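Local coordinates for UL37 (Suid herpesvirus 1, PDB 4K70), which is a herpesvirus inner tegument protein, probably essential in controlling viral trafficking, here present as its largely helical N-terminal half, at residues L340-E354 and V371-R383. Residues are numbered along the deposited sequence; the frame is centred on the assembly and turned at random. Where two conformers were deposited one is given.
Sequences LVTAGFTRRHCDLLE and VGCTAVVGGVVHR. With NA (sodium ion), chain F; CA (calcium ion), chain D.
H382 reaches from helix 366-385 to the turn between helices 333-342 and 347-358, where its NE2 donates to F345 O at 3.2 Å. The bond is nearly straight (165°), lies close to the imidazole plane and uses a lone pair of the carbonyl. With chi1 at -80°, CG stands anti to H382's own carbonyl carbon; this torsion lays the ring against R347, at the start of helix 347-358. R347 CB covers one face, 4.2 Å from the centroid, and C350 SG lies at the edge. In one conformer, R347 NE pairs with E221. C350 itself is a knob in a hole made by A375, G378, G379 and H382; its SG comes 3.7 Å from G378 CA, a closeness the missing side chain there permits. Further along, T374 CG2, anti to its backbone N, sits over the centre of the F345 ring, 3.5 Å from the centroid, in a CH-pi contact, its CB-CG2 bond lying nearly along the face. A375 CB meets L353 CB at 3.8 Å, while a water links E354 OE1 to V376 O and E354 OE2 is hydrogen-bonded to Y409 OH. Helical segments 347-354 and 371-383 cross at -133° within an all-helical fold, beside a metal site: H382 O and D386 bind sodium, and R383 O, D386 and D387 bind calcium.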
loop_
_atom_site.group_PDB
_atom_site.type_symbol
_atom_site.label_atom_id
_atom_site.label_comp_id
_atom_site.label_asym_id
_atom_site.label_seq_id
_atom_site.Cartn_x
_atom_site.Cartn_y
_atom_site.Cartn_z
ATOM N N LEU A 340 -10.668 14.746 -3.542
ATOM C CA LEU A 340 -9.540 15.679 -3.552
ATOM C C LEU A 340 -9.130 16.036 -4.965
ATOM O O LEU A 340 -9.096 17.200 -5.330
ATOM C CB LEU A 340 -8.351 15.083 -2.808
ATOM C CG LEU A 340 -8.538 15.000 -1.295
ATOM C CD1 LEU A 340 -7.523 14.046 -0.682
ATOM C CD2 LEU A 340 -8.394 16.392 -0.691
ATOM N N VAL A 341 -8.807 15.021 -5.760
ATOM C CA VAL A 341 -8.255 15.239 -7.089
ATOM C C VAL A 341 -9.248 15.922 -8.030
ATOM O O VAL A 341 -8.877 16.797 -8.806
ATOM C CB VAL A 341 -7.783 13.897 -7.710
ATOM C CG1 VAL A 341 -7.318 14.116 -9.137
ATOM C CG2 VAL A 341 -6.685 13.265 -6.836
ATOM N N THR A 342 -10.510 15.496 -7.960
ATOM C CA THR A 342 -11.588 16.098 -8.743
ATOM C C THR A 342 -11.697 17.604 -8.490
ATOM O O THR A 342 -11.997 18.373 -9.409
ATOM C CB THR A 342 -12.959 15.408 -8.443
ATOM O OG1 THR A 342 -12.870 14.022 -8.776
ATOM C CG2 THR A 342 -14.064 16.017 -9.262
ATOM N N ALA A 343 -11.426 18.023 -7.254
ATOM C CA ALA A 343 -11.519 19.438 -6.885
ATOM C C ALA A 343 -10.210 20.183 -7.138
ATOM O O ALA A 343 -10.112 21.383 -6.867
ATOM C CB ALA A 343 -11.939 19.592 -5.433
ATOM N N GLY A 344 -9.209 19.474 -7.649
ATOM C CA GLY A 344 -7.931 20.100 -7.950
ATOM C C GLY A 344 -6.936 20.072 -6.803
ATOM O O GLY A 344 -5.870 20.672 -6.890
ATOM N N PHE A 345 -7.274 19.363 -5.731
ATOM C CA PHE A 345 -6.348 19.167 -4.624
ATOM C C PHE A 345 -5.441 17.963 -4.885
ATOM O O PHE A 345 -5.517 16.942 -4.213
ATOM C CB PHE A 345 -7.102 19.006 -3.313
ATOM C CG PHE A 345 -7.595 20.321 -2.730
ATOM C CD1 PHE A 345 -8.763 20.907 -3.193
ATOM C CD2 PHE A 345 -6.870 20.974 -1.738
ATOM C CE1 PHE A 345 -9.224 22.119 -2.654
ATOM C CE2 PHE A 345 -7.311 22.179 -1.200
ATOM C CZ PHE A 345 -8.492 22.755 -1.657
ATOM N N THR A 346 -4.592 18.100 -5.889
ATOM C CA THR A 346 -3.566 17.114 -6.186
ATOM C C THR A 346 -2.511 17.165 -5.079
ATOM O O THR A 346 -2.572 18.027 -4.199
ATOM C CB THR A 346 -2.904 17.446 -7.506
ATOM O OG1 THR A 346 -2.354 18.760 -7.409
ATOM C CG2 THR A 346 -3.927 17.438 -8.622
ATOM N N ARG A 347 -1.554 16.243 -5.118
ATOM C CA ARG A 347 -0.510 16.170 -4.094
ATOM C C ARG A 347 0.210 17.498 -3.924
ATOM O O ARG A 347 0.378 17.988 -2.813
ATOM C CB ARG A 347 0.532 15.093 -4.430
ATOM C CG ARG A 347 1.583 14.935 -3.336
ATOM C CD ARG A 347 2.912 14.378 -3.851
ATOM N NE ARG A 347 3.573 15.249 -4.824
ATOM C CZ ARG A 347 4.315 16.313 -4.511
ATOM N NH1 ARG A 347 4.486 16.670 -3.242
ATOM N NH2 ARG A 347 4.879 17.028 -5.475
ATOM N N ARG A 348 0.649 18.065 -5.040
ATOM C CA ARG A 348 1.404 19.314 -5.006
ATOM C C ARG A 348 0.537 20.493 -4.556
ATOM O O ARG A 348 1.002 21.372 -3.837
ATOM C CB ARG A 348 2.032 19.583 -6.377
ATOM C CG ARG A 348 2.707 20.918 -6.516
ATOM C CD ARG A 348 3.858 21.064 -5.543
ATOM N NE ARG A 348 4.721 22.186 -5.913
ATOM C CZ ARG A 348 5.581 22.770 -5.084
ATOM N NH1 ARG A 348 5.690 22.339 -3.832
ATOM N NH2 ARG A 348 6.324 23.789 -5.501
ATOM N N HIS A 349 -0.724 20.514 -4.961
ATOM C CA HIS A 349 -1.606 21.638 -4.584
ATOM C C HIS A 349 -1.949 21.639 -3.108
ATOM O O HIS A 349 -2.112 22.706 -2.491
ATOM C CB HIS A 349 -2.875 21.667 -5.441
ATOM C CG HIS A 349 -2.612 22.026 -6.867
ATOM N ND1 HIS A 349 -3.612 22.140 -7.803
ATOM C CD2 HIS A 349 -1.453 22.300 -7.515
ATOM C CE1 HIS A 349 -3.083 22.484 -8.970
ATOM N NE2 HIS A 349 -1.776 22.577 -8.820
ATOM N N CYS A 350 -2.092 20.447 -2.541
ATOM C CA CYS A 350 -2.280 20.325 -1.105
ATOM C C CYS A 350 -1.082 20.924 -0.378
ATOM O O CYS A 350 -1.235 21.701 0.547
ATOM C CB CYS A 350 -2.450 18.861 -0.696
ATOM S SG CYS A 350 -4.055 18.130 -1.126
ATOM N N ASP A 351 0.115 20.521 -0.786
ATOM C CA ASP A 351 1.334 21.044 -0.194
ATOM C C ASP A 351 1.372 22.578 -0.239
ATOM O O ASP A 351 1.693 23.238 0.749
ATOM C CB ASP A 351 2.549 20.451 -0.920
ATOM C CG ASP A 351 3.852 20.990 -0.400
ATOM O OD1 ASP A 351 4.264 20.576 0.708
ATOM O OD2 ASP A 351 4.472 21.821 -1.106
ATOM N N LEU A 352 1.025 23.145 -1.387
ATOM C CA LEU A 352 1.061 24.594 -1.551
ATOM C C LEU A 352 -0.040 25.311 -0.757
ATOM O O LEU A 352 0.204 26.354 -0.178
ATOM C CB LEU A 352 0.972 24.966 -3.034
ATOM C CG LEU A 352 2.165 24.603 -3.927
ATOM C CD1 LEU A 352 1.793 24.882 -5.372
ATOM C CD2 LEU A 352 3.420 25.401 -3.520
ATOM N N LEU A 353 -1.246 24.753 -0.732
ATOM C CA LEU A 353 -2.365 25.427 -0.069
ATOM C C LEU A 353 -2.281 25.298 1.453
ATOM O O LEU A 353 -2.658 26.210 2.175
ATOM C CB LEU A 353 -3.687 24.908 -0.615
ATOM C CG LEU A 353 -3.898 25.340 -2.068
ATOM C CD1 LEU A 353 -5.141 24.682 -2.629
ATOM C CD2 LEU A 353 -4.002 26.874 -2.157
ATOM N N GLU A 354 -1.765 24.173 1.940
ATOM C CA GLU A 354 -1.468 24.020 3.365
ATOM C C GLU A 354 -0.525 25.124 3.848
ATOM O O GLU A 354 -0.827 25.853 4.797
ATOM C CB GLU A 354 -0.840 22.653 3.632
ATOM C CG GLU A 354 -0.377 22.444 5.061
ATOM C CD GLU A 354 0.119 21.026 5.327
ATOM O OE1 GLU A 354 -0.347 20.075 4.648
ATOM O OE2 GLU A 354 0.972 20.859 6.228
ATOM N N VAL A 371 -10.345 25.564 2.998
ATOM C CA VAL A 371 -9.188 25.313 2.121
ATOM C C VAL A 371 -8.059 24.651 2.899
ATOM O O VAL A 371 -7.436 23.690 2.434
ATOM C CB VAL A 371 -8.639 26.610 1.506
ATOM C CG1 VAL A 371 -7.413 26.302 0.647
ATOM C CG2 VAL A 371 -9.715 27.338 0.685
ATOM N N GLY A 372 -7.786 25.167 4.095
ATOM C CA GLY A 372 -6.696 24.628 4.891
ATOM C C GLY A 372 -6.954 23.207 5.353
ATOM O O GLY A 372 -6.074 22.348 5.280
ATOM N N CYS A 373 -8.150 22.970 5.883
ATOM C CA CYS A 373 -8.553 21.621 6.262
ATOM C C CYS A 373 -8.417 20.643 5.102
ATOM O O CYS A 373 -7.851 19.567 5.255
ATOM C CB CYS A 373 -10.002 21.628 6.767
ATOM S SG CYS A 373 -10.118 22.256 8.472
ATOM N N THR A 374 -8.951 21.008 3.945
ATOM C CA THR A 374 -8.873 20.131 2.787
ATOM C C THR A 374 -7.420 19.842 2.404
ATOM O O THR A 374 -7.064 18.703 2.071
ATOM C CB THR A 374 -9.633 20.732 1.586
ATOM O OG1 THR A 374 -10.986 21.000 1.967
ATOM C CG2 THR A 374 -9.631 19.758 0.394
ATOM N N ALA A 375 -6.572 20.866 2.476
ATOM C CA ALA A 375 -5.183 20.715 2.061
ATOM C C ALA A 375 -4.374 19.931 3.085
ATOM O O ALA A 375 -3.534 19.100 2.720
ATOM C CB ALA A 375 -4.538 22.074 1.794
ATOM N N VAL A 376 -4.623 20.169 4.369
ATOM C CA VAL A 376 -3.925 19.394 5.404
ATOM C C VAL A 376 -4.293 17.894 5.370
ATOM O O VAL A 376 -3.425 17.016 5.353
ATOM C CB VAL A 376 -4.207 19.949 6.808
ATOM C CG1 VAL A 376 -3.682 18.998 7.856
ATOM C CG2 VAL A 376 -3.585 21.341 6.976
ATOM N N VAL A 377 -5.586 17.596 5.383
ATOM C CA VAL A 377 -6.017 16.199 5.308
ATOM C C VAL A 377 -5.556 15.564 3.986
ATOM O O VAL A 377 -5.120 14.407 3.946
ATOM C CB VAL A 377 -7.534 16.097 5.456
ATOM C CG1 VAL A 377 -8.016 14.670 5.116
ATOM C CG2 VAL A 377 -7.944 16.485 6.871
ATOM N N GLY A 378 -5.633 16.345 2.910
ATOM C CA GLY A 378 -5.260 15.879 1.591
ATOM C C GLY A 378 -3.799 15.460 1.505
ATOM O O GLY A 378 -3.469 14.437 0.890
ATOM N N GLY A 379 -2.917 16.257 2.102
ATOM C CA GLY A 379 -1.496 15.960 2.069
ATOM C C GLY A 379 -1.222 14.662 2.797
ATOM O O GLY A 379 -0.364 13.867 2.408
ATOM N N VAL A 380 -1.963 14.447 3.874
ATOM C CA VAL A 380 -1.801 13.227 4.647
ATOM C C VAL A 380 -2.346 12.031 3.859
ATOM O O VAL A 380 -1.686 10.997 3.747
ATOM C CB VAL A 380 -2.465 13.352 6.021
ATOM C CG1 VAL A 380 -2.405 12.014 6.770
ATOM C CG2 VAL A 380 -1.793 14.474 6.829
ATOM N N VAL A 381 -3.533 12.181 3.283
ATOM C CA VAL A 381 -4.089 11.131 2.421
ATOM C C VAL A 381 -3.127 10.755 1.287
ATOM O O VAL A 381 -2.872 9.575 1.048
ATOM C CB VAL A 381 -5.442 11.563 1.816
ATOM C CG1 VAL A 381 -5.867 10.626 0.684
ATOM C CG2 VAL A 381 -6.500 11.633 2.904
ATOM N N HIS A 382 -2.592 11.761 0.593
ATOM C CA HIS A 382 -1.680 11.504 -0.535
ATOM C C HIS A 382 -0.440 10.732 -0.112
ATOM O O HIS A 382 0.037 9.841 -0.832
ATOM C CB HIS A 382 -1.284 12.804 -1.239
ATOM C CG HIS A 382 -2.321 13.305 -2.192
ATOM N ND1 HIS A 382 -2.671 12.619 -3.335
ATOM C CD2 HIS A 382 -3.093 14.421 -2.175
ATOM C CE1 HIS A 382 -3.611 13.287 -3.981
ATOM N NE2 HIS A 382 -3.877 14.389 -3.302
ATOM N N ARG A 383 0.082 11.086 1.056
ATOM C CA ARG A 383 1.205 10.378 1.654
ATOM C C ARG A 383 0.911 8.903 1.922
ATOM O O ARG A 383 1.756 8.051 1.687
ATOM C CB ARG A 383 1.589 11.032 2.975
ATOM C CG ARG A 383 2.363 12.302 2.827
ATOM C CD ARG A 383 3.234 12.480 4.045
ATOM N NE ARG A 383 2.613 13.227 5.128
ATOM C CZ ARG A 383 2.862 13.002 6.419
ATOM N NH1 ARG A 383 3.691 12.024 6.780
ATOM N NH2 ARG A 383 2.278 13.741 7.352
HETATM NA NA NA F . 1.926 8.634 -1.909
HETATM CA CA CA D . 3.807 6.814 1.665
HETATM O O HOH W 1 -0.689 17.451 5.103
HETATM O O HOH W 2 4.120 7.115 4.040
#